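PDB 4WVR: down syndrome cell adhesion molecule, isoform AK from Drosophila melanogaster, which probably mediates homophilic recognition between neuronal surfaces as a cell-adhesion receptor of the immunoglobulin superfamily, of which this is the seventh immunoglobulin domain. Local coordinates for residues A73-Q76 with D77-G80. Residues are numbered along the deposited sequence; the frame is centred on the assembly and turned at random.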
ATOM      1  N   ALA A  73       0.125  -3.188 -14.099  1.00 28.43           N
ATOM      2  CA  ALA A  73       0.887  -2.716 -15.252  1.00 29.70           C
ATOM      3  C   ALA A  73       0.345  -1.368 -15.710  1.00 33.40           C
ATOM      4  O   ALA A  73      -0.681  -1.301 -16.387  1.00 31.74           O
ATOM      5  CB  ALA A  73       0.834  -3.726 -16.387  1.00 30.10           C
ATOM      6  N   VAL A  74       1.036  -0.299 -15.333  1.00 28.33           N
ATOM      7  CA  VAL A  74       0.581   1.054 -15.633  1.00 34.00           C
ATOM      8  C   VAL A  74       0.604   1.351 -17.130  1.00 35.84           C
ATOM      9  O   VAL A  74       1.612   1.139 -17.799  1.00 34.17           O
ATOM     10  CB  VAL A  74       1.440   2.108 -14.907  1.00 36.05           C
ATOM     11  CG1 VAL A  74       1.097   3.509 -15.398  1.00 36.10           C
ATOM     12  CG2 VAL A  74       1.253   2.001 -13.393  1.00 33.91           C
ATOM     13  N   GLU A  75      -0.525   1.829 -17.641  1.00 33.60           N
ATOM     14  CA  GLU A  75      -0.615   2.350 -18.999  1.00 42.05           C
ATOM     15  C   GLU A  75      -0.946   3.837 -18.931  1.00 45.91           C
ATOM     16  O   GLU A  75      -1.264   4.360 -17.861  1.00 38.01           O
ATOM     17  CB  GLU A  75      -1.679   1.601 -19.803  1.00 39.47           C
ATOM     18  CG  GLU A  75      -1.409   0.114 -19.969  1.00 44.80           C
ATOM     19  CD  GLU A  75      -2.582  -0.621 -20.585  1.00 51.52           C
ATOM     20  OE1 GLU A  75      -3.684  -0.034 -20.647  1.00 64.77           O
ATOM     21  OE2 GLU A  75      -2.404  -1.781 -21.010  1.00 65.48           O
ATOM     22  N   GLN A  76      -0.880   4.519 -20.068  1.00 37.34           N
ATOM     23  CA  GLN A  76      -1.170   5.948 -20.097  1.00 41.61           C
ATOM     24  C   GLN A  76      -2.645   6.224 -19.805  1.00 35.78           C
ATOM     25  O   GLN A  76      -3.009   7.325 -19.396  1.00 41.02           O
ATOM     26  CB  GLN A  76      -0.762   6.543 -21.447  1.00 44.27           C
ATOM     27  CG  GLN A  76       0.742   6.495 -21.687  1.00 56.33           C
ATOM     28  CD  GLN A  76       1.183   7.382 -22.832  1.00 66.74           C
ATOM     29  OE1 GLN A  76       0.395   8.162 -23.366  1.00 69.35           O
ATOM     30  NE2 GLN A  76       2.456   7.286 -23.200  1.00 71.44           N
ATOM     31  N   ASP A  77      -3.484   5.213 -20.006  1.00 33.02           N
ATOM     32  CA  ASP A  77      -4.904   5.297 -19.679  1.00 36.98           C
ATOM     33  C   ASP A  77      -5.157   5.504 -18.183  1.00 36.25           C
ATOM     34  O   ASP A  77      -6.244   5.919 -17.778  1.00 31.54           O
ATOM     35  CB  ASP A  77      -5.625   4.031 -20.147  1.00 45.33           C
ATOM     36  CG  ASP A  77      -6.084   4.116 -21.589  1.00 60.44           C
ATOM     37  OD1 ASP A  77      -5.662   5.055 -22.297  1.00 61.54           O
ATOM     38  OD2 ASP A  77      -6.869   3.242 -22.014  1.00 60.77           O
ATOM     39  N   HIS A  78      -4.155   5.207 -17.364  1.00 37.30           N
ATOM     40  CA  HIS A  78      -4.302   5.289 -15.911  1.00 37.76           C
ATOM     41  C   HIS A  78      -3.990   6.686 -15.389  1.00 39.13           C
ATOM     42  O   HIS A  78      -4.022   6.936 -14.182  1.00 35.42           O
ATOM     43  CB  HIS A  78      -3.406   4.249 -15.239  1.00 27.92           C
ATOM     44  CG  HIS A  78      -3.837   2.839 -15.494  1.00 27.77           C
ATOM     45  ND1 HIS A  78      -2.996   1.887 -16.029  1.00 30.00           N
ATOM     46  CD2 HIS A  78      -5.024   2.221 -15.292  1.00 31.81           C
ATOM     47  CE1 HIS A  78      -3.646   0.744 -16.145  1.00 28.81           C
ATOM     48  NE2 HIS A  78      -4.880   0.919 -15.706  1.00 30.36           N
ATOM     49  N   ARG A  79      -3.697   7.591 -16.316  1.00 35.68           N
ATOM     50  CA  ARG A  79      -3.442   8.993 -16.003  1.00 38.85           C
ATOM     51  C   ARG A  79      -4.596   9.661 -15.267  1.00 39.09           C
ATOM     52  O   ARG A  79      -5.761   9.492 -15.637  1.00 36.10           O
ATOM     53  CB  ARG A  79      -3.170   9.770 -17.286  1.00 44.86           C
ATOM     54  CG  ARG A  79      -1.719  10.051 -17.557  1.00 49.74           C
ATOM     55  CD  ARG A  79      -1.598  10.823 -18.850  1.00 50.87           C
ATOM     56  NE  ARG A  79      -0.370  10.510 -19.568  1.00 56.17           N
ATOM     57  CZ  ARG A  79      -0.302  10.357 -20.885  1.00 55.41           C
ATOM     58  NH1 ARG A  79      -1.398  10.477 -21.624  1.00 52.90           N
ATOM     59  NH2 ARG A  79       0.858  10.081 -21.460  1.00 57.08           N
ATOM     60  N   GLY A  80      -4.273  10.434 -14.236  1.00 35.38           N
ATOM     61  CA  GLY A  80      -5.275  11.264 -13.602  1.00 32.12           C
ATOM     62  C   GLY A  80      -5.319  11.225 -12.090  1.00 36.75           C
ATOM     63  O   GLY A  80      -4.406  10.723 -11.427  1.00 32.18           O
TER
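E75 and H78 grip each other twice across the short 3-10 turn within the E-F loop, between strands 66-71 and 80-87 of this immunoglobulin domain. The backbone N of E75 gives an almost straight hydrogen bond to ND1 of H78, 3.0 Å away and close to the imidazole plane. In return, the backbone N of H78 bonds to O of E75 at 3.1 Å. With CG beside its own backbone N (chi1 -68°), H78 brings its ring back alongside the V74-E75 backbone, its edge toward E75 N. Its NE2 donates to O of E55, so both ring nitrogens are engaged and the buried imidazole is fixed against flipping. A leucine in its place would probably leave the E75 N-H and the E55 carbonyl without their mates. One residue on, the backbone N of R79 bonds to O of Q76 at 3.2 Å. Q76 and R79 run alongside each other on the exposed side, amide and guanidinium planes 48° apart, while NE of R79 makes a weak bond to O of V101. The guanidinium turns one face to CB of Q76, and its NH2 meets OE1 of Q76 at 2.7 Å in a weak, bent hydrogen bond (121°).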